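Local coordinates for Poly(A) ribonuclease pop2 (Schizosaccharomyces pombe, PDB 2P51), which removes the poly(A) tails of mRNAs as a metal-dependent 3'-exoribonuclease, the catalytic component of the CCR4-NOT complex, at residues Ser93-Gln107 with Gly239-Arg253. Numbering follows the deposited sequence.
With MG (magnesium ion), chain C.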
loop_
_atom_site.group_PDB
_atom_site.type_symbol
_atom_site.label_atom_id
_atom_site.label_comp_id
_atom_site.label_asym_id
_atom_site.label_seq_id
_atom_site.Cartn_x
_atom_site.Cartn_y
_atom_site.Cartn_z
ATOM N N SER A 93 -2.748 13.139 2.417
ATOM C CA SER A 93 -3.188 14.003 3.483
ATOM C C SER A 93 -2.113 15.069 3.696
ATOM O O SER A 93 -0.938 14.858 3.403
ATOM C CB SER A 93 -3.330 13.203 4.798
ATOM O OG SER A 93 -4.168 12.047 4.704
ATOM N N ASP A 94 -2.555 16.174 4.297
ATOM C CA ASP A 94 -1.546 17.133 4.820
ATOM C C ASP A 94 -1.055 16.637 6.173
ATOM O O ASP A 94 -1.424 15.556 6.676
ATOM C CB ASP A 94 -2.080 18.568 4.854
ATOM C CG ASP A 94 -3.112 18.830 5.925
ATOM O OD1 ASP A 94 -3.418 17.993 6.803
ATOM O OD2 ASP A 94 -3.694 19.931 5.896
ATOM N N GLU A 95 -0.188 17.423 6.810
ATOM C CA GLU A 95 0.457 16.950 8.032
ATOM C C GLU A 95 -0.453 16.959 9.249
ATOM O O GLU A 95 -0.033 16.512 10.354
ATOM C CB GLU A 95 1.657 17.875 8.263
ATOM C CG GLU A 95 2.727 17.724 7.191
ATOM C CD GLU A 95 3.673 16.564 7.426
ATOM O OE1 GLU A 95 3.422 15.724 8.347
ATOM O OE2 GLU A 95 4.688 16.517 6.679
ATOM N N GLU A 96 -1.674 17.472 9.050
ATOM C CA GLU A 96 -2.631 17.401 10.180
ATOM C C GLU A 96 -3.832 16.546 9.797
ATOM O O GLU A 96 -4.850 16.605 10.492
ATOM C CB GLU A 96 -2.972 18.800 10.617
ATOM C CG GLU A 96 -1.888 19.426 11.498
ATOM C CD GLU A 96 -1.525 18.743 12.802
ATOM O OE1 GLU A 96 -2.286 17.958 13.413
ATOM O OE2 GLU A 96 -0.389 19.016 13.284
ATOM N N GLY A 97 -3.675 15.721 8.761
ATOM C CA GLY A 97 -4.678 14.710 8.431
ATOM C C GLY A 97 -5.787 15.156 7.504
ATOM O O GLY A 97 -6.735 14.405 7.255
ATOM N N ASN A 98 -5.688 16.374 6.963
ATOM C CA ASN A 98 -6.761 16.788 6.049
ATOM C C ASN A 98 -6.488 16.231 4.656
ATOM O O ASN A 98 -5.362 16.354 4.148
ATOM C CB ASN A 98 -6.836 18.299 5.964
ATOM C CG ASN A 98 -6.995 18.938 7.334
ATOM O OD1 ASN A 98 -8.034 18.761 7.984
ATOM N ND2 ASN A 98 -5.996 19.679 7.776
ATOM N N ALA A 99 -7.500 15.650 4.012
ATOM C CA ALA A 99 -7.379 15.208 2.642
ATOM C C ALA A 99 -7.619 16.353 1.669
ATOM O O ALA A 99 -8.406 17.248 1.993
ATOM C CB ALA A 99 -8.469 14.144 2.382
ATOM N N PRO A 100 -7.079 16.285 0.464
ATOM C CA PRO A 100 -7.484 17.250 -0.556
ATOM C C PRO A 100 -8.961 17.087 -0.868
ATOM O O PRO A 100 -9.524 15.968 -0.848
ATOM C CB PRO A 100 -6.642 16.862 -1.765
ATOM C CG PRO A 100 -5.955 15.608 -1.476
ATOM C CD PRO A 100 -6.163 15.249 -0.035
ATOM N N VAL A 101 -9.636 18.195 -1.175
ATOM C CA VAL A 101 -11.072 18.028 -1.504
ATOM C C VAL A 101 -11.238 17.307 -2.822
ATOM O O VAL A 101 -12.276 16.673 -3.076
ATOM C CB VAL A 101 -11.727 19.417 -1.552
ATOM C CG1 VAL A 101 -13.214 19.321 -1.886
ATOM C CG2 VAL A 101 -11.525 20.144 -0.222
ATOM N N GLU A 102 -10.226 17.363 -3.683
ATOM C CA GLU A 102 -10.259 16.662 -4.954
ATOM C C GLU A 102 -10.460 15.154 -4.824
ATOM O O GLU A 102 -11.047 14.534 -5.714
ATOM C CB GLU A 102 -8.932 16.849 -5.699
ATOM C CG GLU A 102 -8.681 18.240 -6.259
ATOM C CD GLU A 102 -8.084 19.227 -5.267
ATOM O OE1 GLU A 102 -8.061 18.976 -4.033
ATOM O OE2 GLU A 102 -7.637 20.331 -5.715
ATOM N N ALA A 103 -9.930 14.535 -3.751
ATOM C CA ALA A 103 -10.017 13.092 -3.618
ATOM C C ALA A 103 -9.587 12.661 -2.240
ATOM O O ALA A 103 -8.527 13.080 -1.758
ATOM C CB ALA A 103 -9.095 12.402 -4.628
ATOM N N CYS A 104 -10.392 11.826 -1.599
ATOM C CA CYS A 104 -9.934 11.228 -0.339
ATOM C C CYS A 104 -8.841 10.204 -0.643
ATOM O O CYS A 104 -7.966 10.005 0.196
ATOM C CB CYS A 104 -11.085 10.574 0.418
ATOM S SG CYS A 104 -12.515 11.608 0.850
ATOM N N THR A 105 -8.880 9.533 -1.796
ATOM C CA THR A 105 -7.920 8.477 -2.113
ATOM C C THR A 105 -7.985 8.155 -3.604
ATOM O O THR A 105 -9.016 8.372 -4.259
ATOM C CB THR A 105 -8.193 7.234 -1.238
ATOM O OG1 THR A 105 -7.173 6.255 -1.453
ATOM C CG2 THR A 105 -9.529 6.570 -1.596
ATOM N N TRP A 106 -6.893 7.636 -4.178
ATOM C CA TRP A 106 -6.843 7.132 -5.532
ATOM C C TRP A 106 -6.710 5.610 -5.487
ATOM O O TRP A 106 -5.987 5.083 -4.628
ATOM C CB TRP A 106 -5.613 7.663 -6.287
ATOM C CG TRP A 106 -5.804 9.065 -6.803
ATOM C CD1 TRP A 106 -6.200 9.385 -8.086
ATOM C CD2 TRP A 106 -5.625 10.308 -6.108
ATOM N NE1 TRP A 106 -6.276 10.760 -8.216
ATOM C CE2 TRP A 106 -5.933 11.341 -7.045
ATOM C CE3 TRP A 106 -5.246 10.661 -4.810
ATOM C CZ2 TRP A 106 -5.864 12.695 -6.706
ATOM C CZ3 TRP A 106 -5.166 11.998 -4.457
ATOM C CH2 TRP A 106 -5.474 13.001 -5.404
ATOM N N GLN A 107 -7.370 4.977 -6.438
ATOM C CA GLN A 107 -7.277 3.548 -6.568
ATOM C C GLN A 107 -6.797 3.220 -7.983
ATOM O O GLN A 107 -7.531 3.391 -8.947
ATOM C CB GLN A 107 -8.660 2.947 -6.312
ATOM C CG GLN A 107 -8.758 1.440 -6.461
ATOM C CD GLN A 107 -10.006 0.965 -5.694
ATOM O OE1 GLN A 107 -9.836 0.599 -4.517
ATOM N NE2 GLN A 107 -11.147 0.956 -6.354
ATOM N N GLY A 239 -8.049 1.425 -2.429
ATOM C CA GLY A 239 -8.330 2.832 -2.244
ATOM C C GLY A 239 -8.917 3.089 -0.883
ATOM O O GLY A 239 -8.420 3.911 -0.082
ATOM N N SER A 240 -9.973 2.380 -0.536
ATOM C CA SER A 240 -10.662 2.517 0.742
ATOM C C SER A 240 -9.756 2.085 1.878
ATOM O O SER A 240 -9.687 2.765 2.922
ATOM C CB SER A 240 -11.932 1.651 0.687
ATOM O OG SER A 240 -12.594 1.717 1.940
ATOM N N ASP A 241 -9.041 0.977 1.691
ATOM C CA ASP A 241 -8.141 0.541 2.776
ATOM C C ASP A 241 -7.025 1.567 3.022
ATOM O O ASP A 241 -6.657 1.807 4.198
ATOM C CB ASP A 241 -7.520 -0.812 2.460
ATOM C CG ASP A 241 -8.490 -1.974 2.394
ATOM O OD1 ASP A 241 -9.625 -1.885 2.938
ATOM O OD2 ASP A 241 -8.152 -3.035 1.790
ATOM N N ALA A 242 -6.492 2.171 1.981
ATOM C CA ALA A 242 -5.431 3.182 2.148
ATOM C C ALA A 242 -5.974 4.395 2.863
ATOM O O ALA A 242 -5.339 5.052 3.709
ATOM C CB ALA A 242 -4.875 3.588 0.774
ATOM N N LEU A 243 -7.209 4.785 2.547
ATOM C CA LEU A 243 -7.783 5.962 3.216
ATOM C C LEU A 243 -8.011 5.672 4.683
ATOM O O LEU A 243 -7.810 6.502 5.577
ATOM C CB LEU A 243 -9.117 6.288 2.526
ATOM C CG LEU A 243 -10.000 7.357 3.192
ATOM C CD1 LEU A 243 -9.272 8.674 3.291
ATOM C CD2 LEU A 243 -11.297 7.544 2.412
ATOM N N LEU A 244 -8.503 4.459 5.030
ATOM C CA LEU A 244 -8.680 4.139 6.446
ATOM C C LEU A 244 -7.352 4.144 7.198
ATOM O O LEU A 244 -7.314 4.560 8.370
ATOM C CB LEU A 244 -9.321 2.736 6.578
ATOM C CG LEU A 244 -9.938 2.412 7.931
ATOM C CD1 LEU A 244 -11.001 3.436 8.311
ATOM C CD2 LEU A 244 -10.549 1.007 7.897
ATOM N N THR A 245 -6.317 3.647 6.489
ATOM C CA THR A 245 -4.970 3.657 7.027
ATOM C C THR A 245 -4.579 5.088 7.390
ATOM O O THR A 245 -4.066 5.342 8.507
ATOM C CB THR A 245 -3.979 3.081 6.002
ATOM O OG1 THR A 245 -4.344 1.682 5.797
ATOM C CG2 THR A 245 -2.543 3.065 6.510
ATOM N N ALA A 246 -4.808 6.022 6.487
ATOM C CA ALA A 246 -4.465 7.435 6.805
ATOM C C ALA A 246 -5.203 7.906 8.046
ATOM O O ALA A 246 -4.650 8.532 8.978
ATOM C CB ALA A 246 -4.833 8.329 5.637
ATOM N N ARG A 247 -6.517 7.636 8.072
ATOM C CA ARG A 247 -7.299 8.167 9.195
ATOM C C ARG A 247 -6.871 7.527 10.508
ATOM O O ARG A 247 -6.789 8.242 11.534
ATOM C CB ARG A 247 -8.811 7.959 8.942
ATOM C CG ARG A 247 -9.203 8.677 7.660
ATOM C CD ARG A 247 -10.664 8.529 7.350
ATOM N NE ARG A 247 -10.999 9.712 6.530
ATOM C CZ ARG A 247 -12.246 9.893 6.097
ATOM N NH1 ARG A 247 -13.144 8.964 6.434
ATOM N NH2 ARG A 247 -12.450 10.982 5.373
ATOM N N ILE A 248 -6.594 6.233 10.545
ATOM C CA ILE A 248 -6.095 5.613 11.785
ATOM C C ILE A 248 -4.745 6.215 12.205
ATOM O O ILE A 248 -4.491 6.440 13.410
ATOM C CB ILE A 248 -6.043 4.089 11.620
ATOM C CG1 ILE A 248 -7.436 3.425 11.570
ATOM C CG2 ILE A 248 -5.209 3.452 12.729
ATOM C CD1 ILE A 248 -7.262 2.041 10.924
ATOM N N PHE A 249 -3.886 6.465 11.207
ATOM C CA PHE A 249 -2.571 7.014 11.564
ATOM C C PHE A 249 -2.722 8.321 12.330
ATOM O O PHE A 249 -2.108 8.501 13.383
ATOM C CB PHE A 249 -1.687 7.244 10.313
ATOM C CG PHE A 249 -0.385 7.976 10.661
ATOM C CD1 PHE A 249 0.648 7.299 11.289
ATOM C CD2 PHE A 249 -0.243 9.331 10.353
ATOM C CE1 PHE A 249 1.829 7.966 11.599
ATOM C CE2 PHE A 249 0.941 9.991 10.669
ATOM C CZ PHE A 249 1.967 9.323 11.298
ATOM N N PHE A 250 -3.550 9.251 11.823
ATOM C CA PHE A 250 -3.607 10.569 12.490
ATOM C C PHE A 250 -4.256 10.416 13.869
ATOM O O PHE A 250 -3.882 11.120 14.829
ATOM C CB PHE A 250 -4.307 11.596 11.614
ATOM C CG PHE A 250 -3.359 11.979 10.459
ATOM C CD1 PHE A 250 -2.328 12.864 10.700
ATOM C CD2 PHE A 250 -3.521 11.425 9.186
ATOM C CE1 PHE A 250 -1.447 13.221 9.681
ATOM C CE2 PHE A 250 -2.670 11.798 8.159
ATOM C CZ PHE A 250 -1.655 12.694 8.413
ATOM N N GLU A 251 -5.213 9.476 13.967
ATOM C CA GLU A 251 -5.867 9.334 15.288
ATOM C C GLU A 251 -4.895 8.726 16.288
ATOM O O GLU A 251 -4.884 9.164 17.456
ATOM C CB GLU A 251 -7.137 8.475 15.160
ATOM C CG GLU A 251 -7.949 8.404 16.441
ATOM C CD GLU A 251 -8.474 9.722 16.970
ATOM O OE1 GLU A 251 -8.518 10.677 16.157
ATOM O OE2 GLU A 251 -8.836 9.799 18.174
ATOM N N ILE A 252 -4.101 7.737 15.923
ATOM C CA ILE A 252 -3.094 7.132 16.802
ATOM C C ILE A 252 -2.045 8.162 17.182
ATOM O O ILE A 252 -1.591 8.284 18.332
ATOM C CB ILE A 252 -2.468 5.930 16.016
ATOM C CG1 ILE A 252 -3.426 4.724 16.000
ATOM C CG2 ILE A 252 -1.068 5.609 16.457
ATOM C CD1 ILE A 252 -2.797 3.750 14.939
ATOM N N ARG A 253 -1.623 8.982 16.177
ATOM C CA ARG A 253 -0.637 10.023 16.449
ATOM C C ARG A 253 -1.181 10.980 17.499
ATOM O O ARG A 253 -0.484 11.398 18.427
ATOM C CB ARG A 253 -0.335 10.809 15.176
ATOM C CG ARG A 253 0.884 11.709 15.338
ATOM C CD ARG A 253 1.176 12.436 14.020
ATOM N NE ARG A 253 0.168 13.486 13.862
ATOM C CZ ARG A 253 0.259 14.429 12.916
ATOM N NH1 ARG A 253 1.277 14.443 12.035
ATOM N NH2 ARG A 253 -0.712 15.332 12.883
HETATM MG MG MG C . -6.450 -4.077 1.354
HETATM O O HOH W 1 -11.685 1.502 -2.737
HETATM O O HOH W 2 -4.788 -5.370 1.052
HETATM O O HOH W 3 -6.237 -4.092 3.443
HETATM O O HOH W 4 -7.498 -5.877 1.442
#
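Ser93, at the end of strand 87-93, lays its CB 3.7 Å from CE2 of Phe250. Asp94 then opens a type I turn that closes at Gly97. Its OD1 takes the backbone N of Glu96 (an Asx turn) and that of Asn98 from opposite faces of the carboxylate, while the Asn98 amide, through ND2, donates to the syn lone pair of OD2. The turn so braced offers the carbonyl O of Glu95 to Arg253, whose NH1 and NH2 both grip that one atom end-on, at 3.0 and 2.9 Å; a bend at chi3 (74°) brings the guanidinium to the edge of the Phe250 ring, whose CD1 stands 3.6 Å above the guanidinium plane. OE1 of Glu96 adds a salt bridge to NH2, its carboxylate turned 56° from the guanidinium. Gly97 presses its CA over the centre of the Phe250 ring, a CH-pi contact with CA 3.4 Å from the ring centroid; Phe249 covers the other face. Helix 238-257 packs against the mixed sheet of the DEDD nuclease fold, its residues 239-253 running roughly antiparallel to strand 105-107, and it carries Asp241, which binds a magnesium ion through OD2 together with Asp51 and Glu53. Cys104 touches the Leu243 methyls with its CB, 3.6 Å from CD2. OG1 of Thr105, anti to its own N (chi1 -174°), donates to Gly239 O at 3.0 Å, reaching it from the face opposite Leu243 N. Gln107 OE1 accepts from Gly239 N at 2.9 Å and from a water that Ser240 N also binds, while its NE2 turns to Asp25.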